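Local coordinates for cytochrome C-type biogenesis protein ccmF (Thermus thermophilus, PDB 6ZMQ) that probably handles heme in the membrane as a cytochrome c heme lyase, working in the maturation of c-type cytochromes, at residues F146-Q149 with V150-G154; L60-P63 with A64-A68. One frame throughout, in Å; residues are numbered along the deposited sequence.

Contact 1: F146-Q149 with V150-G154. With PTY (phosphatidylethanolamine), chain E.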
loop_
_atom_site.group_PDB
_atom_site.type_symbol
_atom_site.label_atom_id
_atom_site.label_comp_id
_atom_site.label_asym_id
_atom_site.label_seq_id
_atom_site.Cartn_x
_atom_site.Cartn_y
_atom_site.Cartn_z
ATOM N N PHE A 146 13.363 18.849 3.884
ATOM C CA PHE A 146 13.042 20.108 3.227
ATOM C C PHE A 146 13.315 20.044 1.727
ATOM O O PHE A 146 12.650 20.739 0.962
ATOM C CB PHE A 146 13.843 21.263 3.834
ATOM C CG PHE A 146 13.223 21.861 5.078
ATOM C CD1 PHE A 146 11.965 22.420 5.030
ATOM C CD2 PHE A 146 13.941 21.970 6.264
ATOM C CE1 PHE A 146 11.398 23.002 6.148
ATOM C CE2 PHE A 146 13.387 22.546 7.394
ATOM C CZ PHE A 146 12.109 23.073 7.331
ATOM N N GLY A 147 14.266 19.209 1.294
ATOM C CA GLY A 147 14.456 18.972 -0.132
ATOM C C GLY A 147 13.279 18.282 -0.796
ATOM O O GLY A 147 12.906 18.618 -1.924
ATOM N N ILE A 148 12.706 17.278 -0.115
ATOM C CA ILE A 148 11.529 16.571 -0.642
ATOM C C ILE A 148 10.341 17.524 -0.743
ATOM O O ILE A 148 9.608 17.539 -1.746
ATOM C CB ILE A 148 11.193 15.349 0.235
ATOM C CG1 ILE A 148 12.296 14.295 0.167
ATOM C CG2 ILE A 148 9.896 14.684 -0.202
ATOM C CD1 ILE A 148 12.141 13.220 1.227
ATOM N N GLN A 149 10.160 18.352 0.295
ATOM C CA GLN A 149 9.120 19.383 0.284
ATOM C C GLN A 149 9.342 20.398 -0.832
ATOM O O GLN A 149 8.383 20.842 -1.477
ATOM C CB GLN A 149 9.085 20.115 1.627
ATOM C CG GLN A 149 8.716 19.289 2.837
ATOM C CD GLN A 149 8.637 20.140 4.091
ATOM O OE1 GLN A 149 8.662 19.626 5.195
ATOM N NE2 GLN A 149 8.555 21.452 3.915
ATOM N N VAL A 150 10.606 20.778 -1.065
ATOM C CA VAL A 150 10.950 21.709 -2.138
ATOM C C VAL A 150 10.664 21.094 -3.502
ATOM O O VAL A 150 10.166 21.783 -4.399
ATOM C CB VAL A 150 12.412 22.185 -1.977
ATOM C CG1 VAL A 150 13.060 22.618 -3.286
ATOM C CG2 VAL A 150 12.435 23.346 -1.047
ATOM N N PHE A 151 10.891 19.778 -3.659
ATOM C CA PHE A 151 10.523 19.118 -4.916
ATOM C C PHE A 151 9.017 19.108 -5.126
ATOM O O PHE A 151 8.552 19.378 -6.234
ATOM C CB PHE A 151 11.021 17.676 -5.015
ATOM C CG PHE A 151 10.563 16.994 -6.297
ATOM C CD1 PHE A 151 10.973 17.478 -7.536
ATOM C CD2 PHE A 151 9.655 15.945 -6.267
ATOM C CE1 PHE A 151 10.542 16.881 -8.717
ATOM C CE2 PHE A 151 9.217 15.342 -7.443
ATOM C CZ PHE A 151 9.662 15.814 -8.668
ATOM N N PHE A 152 8.243 18.799 -4.074
ATOM C CA PHE A 152 6.785 18.734 -4.214
ATOM C C PHE A 152 6.181 20.099 -4.505
ATOM O O PHE A 152 5.318 20.229 -5.377
ATOM C CB PHE A 152 6.134 18.143 -2.963
ATOM C CG PHE A 152 6.176 16.659 -2.918
ATOM C CD1 PHE A 152 5.915 15.914 -4.059
ATOM C CD2 PHE A 152 6.460 16.004 -1.733
ATOM C CE1 PHE A 152 5.958 14.540 -4.020
ATOM C CE2 PHE A 152 6.502 14.627 -1.686
ATOM C CZ PHE A 152 6.256 13.899 -2.830
ATOM N N PHE A 153 6.670 21.140 -3.843
ATOM C CA PHE A 153 6.064 22.442 -4.071
ATOM C C PHE A 153 6.653 23.142 -5.295
ATOM O O PHE A 153 5.963 23.947 -5.926
ATOM C CB PHE A 153 6.154 23.275 -2.796
ATOM C CG PHE A 153 5.134 22.862 -1.764
ATOM C CD1 PHE A 153 3.832 23.325 -1.845
ATOM C CD2 PHE A 153 5.454 21.951 -0.764
ATOM C CE1 PHE A 153 2.876 22.928 -0.923
ATOM C CE2 PHE A 153 4.503 21.549 0.167
ATOM C CZ PHE A 153 3.215 22.041 0.077
ATOM N N GLY A 154 7.894 22.820 -5.680
ATOM C CA GLY A 154 8.384 23.216 -6.991
ATOM C C GLY A 154 7.616 22.566 -8.128
ATOM O O GLY A 154 7.157 23.250 -9.046
HETATM C C1 PTY E . 10.730 20.438 -18.814
HETATM C C2 PTY E . 9.265 19.276 -25.723
HETATM C C3 PTY E . 9.328 18.277 -24.567
HETATM O O4 PTY E . 9.601 20.847 -18.099
HETATM C C5 PTY E . 10.085 18.138 -19.651
HETATM C C6 PTY E . 10.995 18.932 -18.695
HETATM O O7 PTY E . 10.881 18.482 -17.355
HETATM C C8 PTY E . 12.094 18.361 -16.632
HETATM O O10 PTY E . 13.108 18.717 -17.131
HETATM C C11 PTY E . 12.140 17.769 -15.209
HETATM C C12 PTY E . 13.528 17.907 -14.545
HETATM C C13 PTY E . 13.778 16.863 -13.435
HETATM C C14 PTY E . 14.436 17.442 -12.171
HETATM C C15 PTY E . 13.994 16.700 -10.899
HETATM C C16 PTY E . 15.066 16.691 -9.794
HETATM C C17 PTY E . 14.530 17.349 -8.510
HETATM C C18 PTY E . 15.175 16.799 -7.229
HETATM C C19 PTY E . 14.763 17.644 -6.017
HETATM C C20 PTY E . 15.656 17.338 -4.807
HETATM C C21 PTY E . 15.665 18.512 -3.820
HETATM C C22 PTY E . 17.072 18.742 -3.252
HETATM C C23 PTY E . 17.353 17.790 -2.084
HETATM C C24 PTY E . 18.700 18.124 -1.431
HETATM C C25 PTY E . 18.913 17.342 -0.131
HETATM C C26 PTY E . 20.145 16.443 -0.254
HETATM C C27 PTY E . 20.903 16.381 1.071
HETATM C C28 PTY E . 21.784 15.135 1.062
HETATM C C29 PTY E . 22.958 15.288 2.022
HETATM C C30 PTY E . 9.673 22.193 -17.716
HETATM C C31 PTY E . 10.477 22.581 -16.475
HETATM O O30 PTY E . 9.130 23.030 -18.359
HETATM C C32 PTY E . 10.038 21.711 -15.295
HETATM C C33 PTY E . 10.980 21.872 -14.099
HETATM C C34 PTY E . 10.372 21.180 -12.875
HETATM C C35 PTY E . 11.336 21.266 -11.689
HETATM C C36 PTY E . 10.575 21.231 -10.363
HETATM C C37 PTY E . 11.370 21.987 -9.298
HETATM C C38 PTY E . 11.734 21.038 -8.155
HETATM C C39 PTY E . 12.701 21.705 -7.174
HETATM C C40 PTY E . 14.105 21.131 -7.372
HETATM C C41 PTY E . 15.027 21.513 -6.213
HETATM C C42 PTY E . 15.765 22.810 -6.540
HETATM C C43 PTY E . 17.041 22.892 -5.708
HETATM C C44 PTY E . 16.819 23.890 -4.577
HETATM P P1 PTY E . 10.187 18.973 -22.192
HETATM O O11 PTY E . 9.023 18.924 -23.362
HETATM O O12 PTY E . 11.150 17.829 -22.402
HETATM O O13 PTY E . 10.945 20.267 -22.352
HETATM O O14 PTY E . 9.526 18.930 -20.673
HETATM N N1 PTY E . 10.549 19.309 -26.400
#
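Just over two turns in the second half of transmembrane helix 135-157 make this contact, where Ile-148 lies beside Phe-152 one turn on and a phosphatidylethanolamine runs along another side. CG2 of Ile-148, anti to the backbone N because CG1 takes the place beside that nitrogen (chi1 -66°), rests 3.7 Å from CE2 of Phe-152, the two side chains pointing the same way. Four backbone hydrogen bonds of the i to i+4 kind carry the helix through here: Val-150 N to Phe-146 O, Phe-151 N to Gly-147 O, Phe-152 N to Ile-148 O and Phe-153 N to Gln-149 O, the last at 2.9 Å. The Phe-153 ring also brings its edge to that final carbonyl, with CD2 3.2 Å from Gln-149 O in the plane of the ring. On the lipid side the two glycines leave room for acyl chains: a CB on Gly-147 or Gly-154 would run into them, and Gly-147 O lies 3.3 Å from PTY C21. Val-150 CG1 meets PTY C41 at 3.7 Å, while Phe-151, its CG anti to the backbone N (chi1 177°), sends its ring outward until CD1 is 3.7 Å from both PTY C17 and PTY C38, carbons of the two different acyl chains. Replacing Phe-151 by an alanine is likely to open a gap beside both chains and leave Phe-332 and Phe-329 without their ring partner. Those two phenylalanines belong to helix 325-345, which packs on Ile-148, Phe-151 and Phe-152, whereas the Gln-149 amide reaches Ser-35 and Thr-125 through weak hydrogen bonds. Helix 110-129 meets Ile-148, Gln-149 and Phe-152, and helices 20-47 and 61-81 both pack against Phe-146 and Phe-153.

Contact 2: L60-P63 with A64-A68; sequences LVFP and AFLAA
Phe-62 and Leu-66, one turn apart on the surface of the helix, provide the apolar side-chain contact between 60-63 and 64-68. The Phe-62 ring meets the leucine with CD2 and CE2, each 3.7 Å from Leu-66 CD1, and the two side chains cross at a slant. Phe-62 leaves the helix pointing away from 64-68, yet with CG anti to the backbone N (chi1 -156°) the CD2-CE2 side of its ring comes back to Leu-66. Leu-66 in turn rests against the carbonyl oxygen of its partner, its CG 3.3 Å from Phe-62 O. Smaller groups follow the same pattern: Ala-64 CB sits 3.4 Å from Leu-60 O, and Ala-67 CB rests against Pro-63 O.

These are the first two turns of transmembrane helix 61-81, with Leu-60 at the N-cap position and Pro-63 the third residue of the helix, where a proline ring is readily accommodated because its nitrogen owes no hydrogen bond to a preceding turn.

Four backbone hydrogen bonds of the i to i+4 kind join the two segments. Ala-64 N reaches Leu-60 O at 3.3 Å, and Phe-65 N to Val-61 O is weak at the same length. Leu-66 N bonds to Phe-62 O at 3.0 Å and Ala-67 N to Pro-63 O at 2.9 Å.

Three neighbouring helices pack here: Leu-60, Pro-63, Ala-64 and Ala-67 touch helix 20-47, Val-61, Phe-65 and Ala-68 lean on Ser-129, Thr-122 and Leu-126 of helix 110-129, and Val-61, Ala-64 and Ala-68 also touch helix 135-157.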
loop_
_atom_site.group_PDB
_atom_site.type_symbol
_atom_site.label_atom_id
_atom_site.label_comp_id
_atom_site.label_asym_id
_atom_site.label_seq_id
_atom_site.Cartn_x
_atom_site.Cartn_y
_atom_site.Cartn_z
ATOM N N LEU A 60 11.454 26.850 10.776
ATOM C CA LEU A 60 10.591 26.925 9.598
ATOM C C LEU A 60 9.748 25.672 9.332
ATOM O O LEU A 60 9.079 25.615 8.295
ATOM C CB LEU A 60 11.412 27.247 8.352
ATOM C CG LEU A 60 12.208 28.547 8.371
ATOM C CD1 LEU A 60 13.435 28.329 7.562
ATOM C CD2 LEU A 60 11.394 29.699 7.791
ATOM N N VAL A 61 9.746 24.680 10.225
ATOM C CA VAL A 61 8.932 23.482 9.993
ATOM C C VAL A 61 7.449 23.782 10.195
ATOM O O VAL A 61 6.596 23.306 9.438
ATOM C CB VAL A 61 9.398 22.316 10.885
ATOM C CG1 VAL A 61 10.609 21.621 10.276
ATOM C CG2 VAL A 61 9.727 22.811 12.261
ATOM N N PHE A 62 7.121 24.548 11.237
ATOM C CA PHE A 62 5.739 24.963 11.477
ATOM C C PHE A 62 5.183 25.923 10.411
ATOM O O PHE A 62 4.049 25.683 9.953
ATOM C CB PHE A 62 5.647 25.500 12.918
ATOM C CG PHE A 62 4.273 25.440 13.525
ATOM C CD1 PHE A 62 3.655 24.219 13.773
ATOM C CD2 PHE A 62 3.618 26.615 13.890
ATOM C CE1 PHE A 62 2.397 24.171 14.352
ATOM C CE2 PHE A 62 2.361 26.582 14.461
ATOM C CZ PHE A 62 1.747 25.355 14.696
ATOM N N PRO A 63 5.894 26.983 9.942
ATOM C CA PRO A 63 5.303 27.798 8.856
ATOM C C PRO A 63 5.162 27.108 7.501
ATOM O O PRO A 63 4.215 27.427 6.764
ATOM C CB PRO A 63 6.266 28.989 8.766
ATOM C CG PRO A 63 6.766 29.153 10.112
ATOM C CD PRO A 63 7.031 27.742 10.522
ATOM N N ALA A 64 6.063 26.179 7.152
ATOM C CA ALA A 64 5.974 25.452 5.883
ATOM C C ALA A 64 4.738 24.565 5.836
ATOM O O ALA A 64 4.006 24.554 4.830
ATOM C CB ALA A 64 7.225 24.598 5.676
ATOM N N PHE A 65 4.468 23.867 6.944
ATOM C CA PHE A 65 3.251 23.070 7.057
ATOM C C PHE A 65 2.014 23.958 7.103
ATOM O O PHE A 65 0.953 23.571 6.601
ATOM C CB PHE A 65 3.330 22.151 8.289
ATOM C CG PHE A 65 1.984 21.668 8.799
ATOM C CD1 PHE A 65 1.303 20.670 8.108
ATOM C CD2 PHE A 65 1.380 22.235 9.924
ATOM C CE1 PHE A 65 0.060 20.226 8.540
ATOM C CE2 PHE A 65 0.147 21.790 10.358
ATOM C CZ PHE A 65 -0.511 20.785 9.664
ATOM N N LEU A 66 2.129 25.150 7.698
ATOM C CA LEU A 66 0.977 26.046 7.772
ATOM C C LEU A 66 0.598 26.602 6.407
ATOM O O LEU A 66 -0.590 26.723 6.090
ATOM C CB LEU A 66 1.245 27.182 8.753
ATOM C CG LEU A 66 0.927 26.769 10.186
ATOM C CD1 LEU A 66 1.361 27.839 11.169
ATOM C CD2 LEU A 66 -0.553 26.440 10.335
ATOM N N ALA A 67 1.590 26.942 5.583
ATOM C CA ALA A 67 1.288 27.387 4.226
ATOM C C ALA A 67 0.799 26.232 3.353
ATOM O O ALA A 67 -0.056 26.430 2.477
ATOM C CB ALA A 67 2.504 28.058 3.607
ATOM N N ALA A 68 1.315 25.014 3.583
ATOM C CA ALA A 68 0.763 23.835 2.905
ATOM C C ALA A 68 -0.693 23.592 3.289
ATOM O O ALA A 68 -1.527 23.313 2.416
ATOM C CB ALA A 68 1.606 22.595 3.230
#

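In the fold
Contacts 1 and 2 lie on adjacent transmembrane helices, 135-157 and 61-81, with centres about 12 Å apart, and they touch directly. Phe-153 CZ packs on Ala-68 CB and Phe-146 CZ on Val-61 CG1, each at 3.6 Å, while Gln-149 NE2 rests against Ala-64 CB, so large side chains of contact 1 meet small or branched ones of contact 2. Contact 1 is buried throughout, rich in aromatic rings and in touch with lipid chains; contact 2 is partly buried, its phenylalanine-leucine pair lying on the surface at a helix start. Both pack against helices 20-47 and 110-129, and helix 325-345 is a further neighbour of contact 1.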